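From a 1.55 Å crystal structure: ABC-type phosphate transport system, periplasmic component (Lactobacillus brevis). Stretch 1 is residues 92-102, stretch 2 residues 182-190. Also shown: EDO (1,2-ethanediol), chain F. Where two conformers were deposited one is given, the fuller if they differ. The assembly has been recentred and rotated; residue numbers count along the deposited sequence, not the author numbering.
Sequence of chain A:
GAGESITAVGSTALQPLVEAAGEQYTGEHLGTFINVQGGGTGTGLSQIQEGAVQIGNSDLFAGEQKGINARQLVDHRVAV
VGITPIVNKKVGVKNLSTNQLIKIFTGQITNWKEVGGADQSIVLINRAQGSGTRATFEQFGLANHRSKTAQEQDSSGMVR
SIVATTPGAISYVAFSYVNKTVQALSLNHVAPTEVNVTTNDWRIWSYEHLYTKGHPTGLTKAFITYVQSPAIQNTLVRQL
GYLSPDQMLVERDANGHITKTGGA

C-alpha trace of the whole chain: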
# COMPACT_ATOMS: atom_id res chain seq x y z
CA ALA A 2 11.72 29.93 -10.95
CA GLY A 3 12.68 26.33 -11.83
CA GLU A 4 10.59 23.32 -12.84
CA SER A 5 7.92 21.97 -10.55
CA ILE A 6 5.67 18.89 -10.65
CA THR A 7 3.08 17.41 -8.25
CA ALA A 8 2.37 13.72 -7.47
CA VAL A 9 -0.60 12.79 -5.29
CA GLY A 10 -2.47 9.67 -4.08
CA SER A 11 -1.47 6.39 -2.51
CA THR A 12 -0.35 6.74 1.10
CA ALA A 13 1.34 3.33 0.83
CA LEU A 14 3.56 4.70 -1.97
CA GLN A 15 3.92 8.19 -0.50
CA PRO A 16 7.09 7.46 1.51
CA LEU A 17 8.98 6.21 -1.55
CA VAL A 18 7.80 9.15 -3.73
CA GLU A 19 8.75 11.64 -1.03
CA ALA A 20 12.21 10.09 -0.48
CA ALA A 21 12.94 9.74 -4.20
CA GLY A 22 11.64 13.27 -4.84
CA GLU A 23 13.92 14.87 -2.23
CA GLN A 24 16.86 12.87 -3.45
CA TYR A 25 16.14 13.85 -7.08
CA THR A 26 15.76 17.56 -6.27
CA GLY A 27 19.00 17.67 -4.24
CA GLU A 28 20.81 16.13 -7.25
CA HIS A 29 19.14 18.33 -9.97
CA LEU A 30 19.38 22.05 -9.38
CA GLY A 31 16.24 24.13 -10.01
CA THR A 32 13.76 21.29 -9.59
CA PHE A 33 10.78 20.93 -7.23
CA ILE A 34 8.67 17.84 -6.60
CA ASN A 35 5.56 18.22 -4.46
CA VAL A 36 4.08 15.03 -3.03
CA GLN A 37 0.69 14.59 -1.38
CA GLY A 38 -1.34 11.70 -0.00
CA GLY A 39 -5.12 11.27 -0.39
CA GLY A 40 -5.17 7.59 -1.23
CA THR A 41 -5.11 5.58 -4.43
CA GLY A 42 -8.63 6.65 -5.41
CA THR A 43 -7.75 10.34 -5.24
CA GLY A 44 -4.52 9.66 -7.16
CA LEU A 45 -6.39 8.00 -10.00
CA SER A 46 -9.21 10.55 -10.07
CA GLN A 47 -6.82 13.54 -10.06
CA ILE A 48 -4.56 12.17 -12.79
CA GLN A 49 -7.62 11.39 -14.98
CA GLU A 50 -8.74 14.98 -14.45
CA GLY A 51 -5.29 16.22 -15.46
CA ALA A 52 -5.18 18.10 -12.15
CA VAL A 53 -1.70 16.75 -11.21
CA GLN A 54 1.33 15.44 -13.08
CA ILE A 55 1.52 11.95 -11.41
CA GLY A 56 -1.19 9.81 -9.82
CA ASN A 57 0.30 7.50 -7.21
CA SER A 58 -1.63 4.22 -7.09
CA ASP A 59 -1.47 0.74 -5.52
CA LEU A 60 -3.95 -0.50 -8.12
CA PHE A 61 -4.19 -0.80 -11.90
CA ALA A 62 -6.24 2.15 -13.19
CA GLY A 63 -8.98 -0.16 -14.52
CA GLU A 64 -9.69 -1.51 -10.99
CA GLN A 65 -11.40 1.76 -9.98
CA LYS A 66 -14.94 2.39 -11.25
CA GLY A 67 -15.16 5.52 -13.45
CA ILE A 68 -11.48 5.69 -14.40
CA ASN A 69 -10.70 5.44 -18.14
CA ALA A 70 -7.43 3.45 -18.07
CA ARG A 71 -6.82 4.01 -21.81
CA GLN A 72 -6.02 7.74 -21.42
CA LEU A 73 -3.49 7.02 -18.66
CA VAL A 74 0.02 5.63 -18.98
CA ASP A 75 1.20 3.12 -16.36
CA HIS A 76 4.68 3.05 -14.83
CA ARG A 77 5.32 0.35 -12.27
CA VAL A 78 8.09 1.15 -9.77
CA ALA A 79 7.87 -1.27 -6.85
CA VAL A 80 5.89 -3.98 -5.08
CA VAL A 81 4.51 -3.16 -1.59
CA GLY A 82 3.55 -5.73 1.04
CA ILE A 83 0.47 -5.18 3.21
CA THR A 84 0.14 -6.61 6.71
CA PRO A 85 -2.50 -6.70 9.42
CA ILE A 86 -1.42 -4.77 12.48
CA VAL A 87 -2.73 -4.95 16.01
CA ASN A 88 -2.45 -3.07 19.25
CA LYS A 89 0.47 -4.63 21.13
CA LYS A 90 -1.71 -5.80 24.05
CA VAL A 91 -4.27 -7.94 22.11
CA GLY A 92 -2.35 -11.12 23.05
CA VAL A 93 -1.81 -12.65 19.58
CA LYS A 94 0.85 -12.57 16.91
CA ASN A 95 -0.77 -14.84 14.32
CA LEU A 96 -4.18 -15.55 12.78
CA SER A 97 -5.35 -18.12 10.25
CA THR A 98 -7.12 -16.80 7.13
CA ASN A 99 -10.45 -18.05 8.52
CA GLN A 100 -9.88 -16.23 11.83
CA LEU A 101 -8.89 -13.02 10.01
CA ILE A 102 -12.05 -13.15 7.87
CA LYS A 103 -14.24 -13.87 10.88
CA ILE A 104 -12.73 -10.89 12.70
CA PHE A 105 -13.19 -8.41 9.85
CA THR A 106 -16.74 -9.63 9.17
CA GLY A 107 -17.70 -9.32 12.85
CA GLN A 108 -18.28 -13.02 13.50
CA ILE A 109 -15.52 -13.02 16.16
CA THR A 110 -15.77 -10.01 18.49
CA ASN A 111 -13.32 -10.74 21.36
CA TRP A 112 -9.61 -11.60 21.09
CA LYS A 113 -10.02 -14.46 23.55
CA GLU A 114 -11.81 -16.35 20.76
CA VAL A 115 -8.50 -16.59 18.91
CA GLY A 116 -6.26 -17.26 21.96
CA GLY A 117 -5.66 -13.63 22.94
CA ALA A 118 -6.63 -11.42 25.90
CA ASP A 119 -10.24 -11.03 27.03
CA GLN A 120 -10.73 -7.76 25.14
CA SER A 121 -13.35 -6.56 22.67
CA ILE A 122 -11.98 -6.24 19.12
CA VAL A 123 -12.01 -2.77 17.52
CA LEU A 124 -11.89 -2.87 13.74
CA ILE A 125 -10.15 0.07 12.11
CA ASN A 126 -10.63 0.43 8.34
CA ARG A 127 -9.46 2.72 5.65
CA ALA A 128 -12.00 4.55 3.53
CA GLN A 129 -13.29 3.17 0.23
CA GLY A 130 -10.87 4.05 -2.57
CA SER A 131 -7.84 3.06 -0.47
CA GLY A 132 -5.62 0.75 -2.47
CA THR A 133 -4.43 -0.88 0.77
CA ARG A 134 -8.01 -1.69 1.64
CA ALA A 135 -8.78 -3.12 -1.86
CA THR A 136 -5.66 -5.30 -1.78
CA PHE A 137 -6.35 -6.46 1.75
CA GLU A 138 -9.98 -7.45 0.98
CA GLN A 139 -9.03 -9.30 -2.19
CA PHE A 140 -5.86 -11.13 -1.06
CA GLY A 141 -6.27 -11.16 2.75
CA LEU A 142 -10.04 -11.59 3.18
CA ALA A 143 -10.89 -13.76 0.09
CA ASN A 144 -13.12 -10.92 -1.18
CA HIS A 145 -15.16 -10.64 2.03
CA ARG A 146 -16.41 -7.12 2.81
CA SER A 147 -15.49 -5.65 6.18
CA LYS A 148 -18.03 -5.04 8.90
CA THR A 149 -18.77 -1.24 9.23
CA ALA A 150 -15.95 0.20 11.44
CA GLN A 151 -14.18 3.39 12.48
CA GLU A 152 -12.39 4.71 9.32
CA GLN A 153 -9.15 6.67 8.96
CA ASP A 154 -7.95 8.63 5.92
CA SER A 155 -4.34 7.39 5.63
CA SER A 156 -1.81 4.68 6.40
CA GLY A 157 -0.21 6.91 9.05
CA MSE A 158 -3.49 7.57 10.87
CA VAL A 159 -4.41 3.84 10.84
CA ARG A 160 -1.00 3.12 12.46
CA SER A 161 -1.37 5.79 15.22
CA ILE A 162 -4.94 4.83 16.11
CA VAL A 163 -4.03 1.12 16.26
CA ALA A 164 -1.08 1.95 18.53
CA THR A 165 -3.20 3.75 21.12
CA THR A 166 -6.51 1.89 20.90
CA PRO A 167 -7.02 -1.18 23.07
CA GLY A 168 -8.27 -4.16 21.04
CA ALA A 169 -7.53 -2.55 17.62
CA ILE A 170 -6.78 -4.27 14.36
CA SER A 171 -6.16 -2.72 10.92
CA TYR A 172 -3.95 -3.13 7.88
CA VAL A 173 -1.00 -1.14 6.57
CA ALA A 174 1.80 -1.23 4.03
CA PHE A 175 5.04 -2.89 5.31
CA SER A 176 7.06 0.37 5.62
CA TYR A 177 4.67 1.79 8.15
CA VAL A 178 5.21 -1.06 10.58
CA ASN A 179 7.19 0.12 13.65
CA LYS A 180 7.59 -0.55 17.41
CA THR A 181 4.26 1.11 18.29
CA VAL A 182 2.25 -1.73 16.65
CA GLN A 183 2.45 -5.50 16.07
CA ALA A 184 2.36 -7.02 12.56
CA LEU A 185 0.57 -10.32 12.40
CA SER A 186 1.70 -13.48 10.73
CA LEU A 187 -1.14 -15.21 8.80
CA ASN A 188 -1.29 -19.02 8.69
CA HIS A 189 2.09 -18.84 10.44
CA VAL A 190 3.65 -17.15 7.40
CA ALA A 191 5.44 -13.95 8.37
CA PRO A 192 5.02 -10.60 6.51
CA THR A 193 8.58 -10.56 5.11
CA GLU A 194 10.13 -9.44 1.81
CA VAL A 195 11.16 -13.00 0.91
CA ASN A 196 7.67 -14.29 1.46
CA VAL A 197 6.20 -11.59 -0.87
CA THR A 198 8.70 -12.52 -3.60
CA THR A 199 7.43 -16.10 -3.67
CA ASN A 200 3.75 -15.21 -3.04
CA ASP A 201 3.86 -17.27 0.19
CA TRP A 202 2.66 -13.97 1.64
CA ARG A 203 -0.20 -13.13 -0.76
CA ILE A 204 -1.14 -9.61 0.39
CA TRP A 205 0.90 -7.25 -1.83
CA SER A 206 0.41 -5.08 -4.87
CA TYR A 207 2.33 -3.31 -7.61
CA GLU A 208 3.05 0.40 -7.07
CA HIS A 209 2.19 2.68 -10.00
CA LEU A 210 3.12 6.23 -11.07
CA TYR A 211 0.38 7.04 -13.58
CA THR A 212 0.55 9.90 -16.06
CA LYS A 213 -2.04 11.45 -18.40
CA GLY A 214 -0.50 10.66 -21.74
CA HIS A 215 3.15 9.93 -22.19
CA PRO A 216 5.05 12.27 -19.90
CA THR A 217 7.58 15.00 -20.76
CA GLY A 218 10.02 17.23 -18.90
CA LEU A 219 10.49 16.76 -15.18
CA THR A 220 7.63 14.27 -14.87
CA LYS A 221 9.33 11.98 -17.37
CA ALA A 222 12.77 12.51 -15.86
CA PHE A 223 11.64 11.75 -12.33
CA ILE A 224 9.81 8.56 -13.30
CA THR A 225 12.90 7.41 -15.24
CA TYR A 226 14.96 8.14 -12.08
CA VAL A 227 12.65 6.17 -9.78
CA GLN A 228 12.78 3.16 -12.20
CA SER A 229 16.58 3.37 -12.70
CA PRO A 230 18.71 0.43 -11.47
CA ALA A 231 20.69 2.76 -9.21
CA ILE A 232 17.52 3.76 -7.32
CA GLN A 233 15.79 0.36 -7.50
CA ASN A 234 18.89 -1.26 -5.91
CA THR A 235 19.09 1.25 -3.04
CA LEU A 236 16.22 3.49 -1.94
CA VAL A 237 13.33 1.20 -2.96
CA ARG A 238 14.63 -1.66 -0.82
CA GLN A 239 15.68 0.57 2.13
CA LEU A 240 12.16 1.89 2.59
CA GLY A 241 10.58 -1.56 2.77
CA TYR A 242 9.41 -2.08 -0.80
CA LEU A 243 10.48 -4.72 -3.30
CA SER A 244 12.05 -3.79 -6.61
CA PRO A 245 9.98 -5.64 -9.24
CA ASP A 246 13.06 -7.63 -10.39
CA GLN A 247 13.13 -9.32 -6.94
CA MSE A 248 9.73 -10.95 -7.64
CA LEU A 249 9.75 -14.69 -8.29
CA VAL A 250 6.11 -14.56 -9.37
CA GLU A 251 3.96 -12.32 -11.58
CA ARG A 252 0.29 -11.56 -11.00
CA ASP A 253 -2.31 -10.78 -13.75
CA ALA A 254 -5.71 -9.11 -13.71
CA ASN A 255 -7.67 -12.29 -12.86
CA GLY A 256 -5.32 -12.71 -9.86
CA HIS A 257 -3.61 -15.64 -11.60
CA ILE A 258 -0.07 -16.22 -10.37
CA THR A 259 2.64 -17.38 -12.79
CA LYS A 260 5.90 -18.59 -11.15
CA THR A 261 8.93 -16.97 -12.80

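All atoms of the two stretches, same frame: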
# COMPACT_ATOMS: atom_id res chain seq x y z
N GLY A 92 -2.72 -9.77 22.61
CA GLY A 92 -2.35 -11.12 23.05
C GLY A 92 -2.18 -12.17 21.96
O GLY A 92 -2.19 -13.36 22.27
N VAL A 93 -2.09 -11.75 20.69
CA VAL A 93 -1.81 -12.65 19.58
C VAL A 93 -0.85 -12.03 18.60
O VAL A 93 -0.77 -10.79 18.43
CB VAL A 93 -3.07 -13.12 18.81
CG1 VAL A 93 -4.14 -13.66 19.78
CG2 VAL A 93 -3.62 -11.98 18.00
N LYS A 94 -0.13 -12.91 17.92
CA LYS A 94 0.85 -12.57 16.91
C LYS A 94 0.60 -13.24 15.56
O LYS A 94 1.32 -12.98 14.60
CB LYS A 94 2.26 -12.93 17.42
CG LYS A 94 2.69 -12.05 18.59
CD LYS A 94 4.18 -12.10 18.87
CE LYS A 94 4.48 -11.36 20.17
NZ LYS A 94 5.71 -10.53 20.05
N ASN A 95 -0.44 -14.07 15.49
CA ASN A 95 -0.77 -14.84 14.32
C ASN A 95 -2.26 -15.05 14.27
O ASN A 95 -2.90 -15.14 15.32
CB ASN A 95 -0.11 -16.23 14.33
CG ASN A 95 -0.46 -17.06 13.11
OD1 ASN A 95 0.03 -16.80 11.99
ND2 ASN A 95 -1.39 -18.04 13.30
N LEU A 96 -2.80 -15.08 13.05
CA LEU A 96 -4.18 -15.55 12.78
C LEU A 96 -4.19 -16.45 11.56
O LEU A 96 -3.35 -16.28 10.67
CB LEU A 96 -5.13 -14.36 12.51
CG LEU A 96 -5.39 -13.41 13.67
CD1 LEU A 96 -6.14 -12.17 13.13
CD2 LEU A 96 -6.15 -14.00 14.84
N SER A 97 -5.11 -17.42 11.52
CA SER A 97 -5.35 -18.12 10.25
C SER A 97 -6.16 -17.20 9.33
O SER A 97 -6.77 -16.22 9.81
CB SER A 97 -6.15 -19.39 10.43
OG SER A 97 -7.46 -19.11 10.92
N THR A 98 -6.24 -17.53 8.04
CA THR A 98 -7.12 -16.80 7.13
C THR A 98 -8.58 -16.80 7.65
O THR A 98 -9.24 -15.76 7.65
CB THR A 98 -7.03 -17.36 5.71
OG1 THR A 98 -5.75 -17.06 5.16
CG2 THR A 98 -8.14 -16.80 4.79
N ASN A 99 -9.06 -17.96 8.08
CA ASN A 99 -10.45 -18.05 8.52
C ASN A 99 -10.70 -17.15 9.73
O ASN A 99 -11.74 -16.49 9.80
CB ASN A 99 -10.83 -19.51 8.83
CG ASN A 99 -12.30 -19.68 9.17
OD1 ASN A 99 -12.64 -20.03 10.30
ND2 ASN A 99 -13.17 -19.43 8.19
N GLN A 100 -9.76 -17.13 10.69
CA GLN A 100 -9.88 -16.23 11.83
C GLN A 100 -9.88 -14.76 11.41
O GLN A 100 -10.66 -13.99 11.92
CB GLN A 100 -8.79 -16.45 12.88
CG GLN A 100 -8.85 -17.80 13.58
CD GLN A 100 -7.62 -18.11 14.40
OE1 GLN A 100 -6.48 -17.83 13.98
NE2 GLN A 100 -7.83 -18.79 15.55
N LEU A 101 -8.97 -14.40 10.49
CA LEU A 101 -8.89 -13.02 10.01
C LEU A 101 -10.22 -12.58 9.37
O LEU A 101 -10.72 -11.47 9.62
CB LEU A 101 -7.72 -12.89 9.05
CG LEU A 101 -7.49 -11.46 8.53
CD1 LEU A 101 -6.91 -10.51 9.59
CD2 LEU A 101 -6.55 -11.49 7.34
N ILE A 102 -10.80 -13.46 8.56
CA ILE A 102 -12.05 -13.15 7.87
C ILE A 102 -13.16 -12.98 8.90
O ILE A 102 -13.91 -12.03 8.87
CB ILE A 102 -12.42 -14.23 6.87
CG1 ILE A 102 -11.51 -14.15 5.65
CG2 ILE A 102 -13.87 -14.09 6.41
CD1 ILE A 102 -11.52 -15.37 4.74
N VAL A 182 3.27 -0.73 17.01
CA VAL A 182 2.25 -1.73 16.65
C VAL A 182 2.88 -3.11 16.40
O VAL A 182 4.11 -3.23 16.30
CB VAL A 182 1.45 -1.27 15.40
CG1 VAL A 182 0.71 0.04 15.69
CG2 VAL A 182 2.36 -1.12 14.19
N GLN A 183 2.02 -4.13 16.29
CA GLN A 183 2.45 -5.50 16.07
C GLN A 183 1.89 -6.00 14.75
O GLN A 183 0.68 -6.07 14.59
CB GLN A 183 1.99 -6.38 17.25
CG GLN A 183 2.06 -7.90 17.01
CD GLN A 183 3.47 -8.42 17.16
OE1 GLN A 183 4.01 -8.41 18.26
NE2 GLN A 183 4.08 -8.90 16.05
N ALA A 184 2.76 -6.34 13.80
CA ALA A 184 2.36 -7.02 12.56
C ALA A 184 2.01 -8.45 12.87
O ALA A 184 2.71 -9.13 13.61
CB ALA A 184 3.47 -7.01 11.49
N LEU A 185 0.92 -8.93 12.29
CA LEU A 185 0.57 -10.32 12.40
C LEU A 185 1.12 -11.19 11.29
O LEU A 185 1.06 -10.81 10.10
CB LEU A 185 -0.96 -10.49 12.40
CG LEU A 185 -1.75 -9.84 13.52
CD1 LEU A 185 -3.24 -10.09 13.37
CD2 LEU A 185 -1.28 -10.25 14.92
N SER A 186 1.54 -12.39 11.66
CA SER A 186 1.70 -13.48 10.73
C SER A 186 0.28 -13.97 10.41
O SER A 186 -0.64 -13.79 11.24
CB SER A 186 2.54 -14.61 11.35
OG SER A 186 3.92 -14.21 11.47
N LEU A 187 0.13 -14.59 9.24
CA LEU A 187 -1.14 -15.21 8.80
C LEU A 187 -0.83 -16.63 8.38
O LEU A 187 0.09 -16.86 7.54
CB LEU A 187 -1.78 -14.44 7.64
CG LEU A 187 -2.21 -13.05 8.00
CD1 LEU A 187 -2.67 -12.30 6.74
CD2 LEU A 187 -3.34 -13.15 9.00
N ASN A 188 -1.55 -17.60 8.93
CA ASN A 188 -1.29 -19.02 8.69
C ASN A 188 0.16 -19.39 9.02
O ASN A 188 0.79 -20.23 8.35
CB ASN A 188 -1.65 -19.32 7.22
CG ASN A 188 -3.03 -18.84 6.87
OD1 ASN A 188 -4.04 -19.28 7.49
ND2 ASN A 188 -3.12 -17.90 5.96
N HIS A 189 0.70 -18.71 10.01
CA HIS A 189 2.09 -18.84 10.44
C HIS A 189 3.10 -18.58 9.35
O HIS A 189 4.27 -19.00 9.48
CB HIS A 189 2.28 -20.22 11.14
CG HIS A 189 1.64 -20.29 12.50
ND1 HIS A 189 2.09 -19.56 13.55
CD2 HIS A 189 0.55 -21.00 12.96
CE1 HIS A 189 1.34 -19.79 14.62
NE2 HIS A 189 0.37 -20.69 14.26
N VAL A 190 2.72 -17.74 8.36
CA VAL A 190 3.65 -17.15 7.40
C VAL A 190 3.86 -15.68 7.77
O VAL A 190 2.89 -14.95 8.01
CB VAL A 190 3.06 -17.23 5.96
CG1 VAL A 190 4.02 -16.59 4.94
CG2 VAL A 190 2.73 -18.70 5.64
C1 EDO F . -0.27 -15.85 4.37
O1 EDO F . -1.15 -16.95 4.09
C2 EDO F . -0.81 -14.50 3.92
O2 EDO F . -1.07 -14.45 2.52

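Two short parallel strands distant in sequence can be joined by few backbone hydrogen bonds, with side-chain bonds adding to them; this pair, which buries 618 Å² in all, illustrates the principle. Gly92, whose positive phi suits a residue without a side chain, leads in without contact. Val93 begins the apolar layer, its CG2 lying 4.2 Å from Leu185 CD2. At Lys94 the long side chain reaches along the partner, and NZ makes a weak hydrogen bond to Gln183 OE1 (3.3 Å), while the backbone opens the ladder: Ser186 N donates to Lys94 O at 3.0 Å.

Asn95 pairs with Ser186, and their side chains share one face of the sheet. With chi1 at t, the Asn95 carboxamide extends to the turn from Leu187 to Val190, where OD1 accepts from His189 N at 2.8 Å. A short polar side chain thus ties the strand to a type I' turn, and Asn95 ND2 lies over one face of the His189 ring.

Leu96 continues the ladder through both its backbone N and its backbone O: its N donates to Ser186 O (3.1 Å), and its O accepts from Asn188 N (2.8 Å). Its side chain occupies the other face with that of Leu187, and Leu96 CD1 packs 3.6 Å from Leu185 CD1, so buried leucines fill the apolar side.

Ser97 follows the strand and caps the helix, its OG accepting from Gln100 N at 3.0 Å. Next, Thr98 and Asn188 form a two-point clasp: Thr98 N donates to Asn188 OD1, and Asn188 ND2 to Thr98 OG1, both at 2.9 Å. An amide offers both acceptor and donor, and Asn188 ND2 also donates to O1 of the ethanediol (2.9 Å). Finally, Leu101 points back toward the partner, its CD2 4.0 Å from Leu187 CD2, extending the buried leucine cluster into the helix.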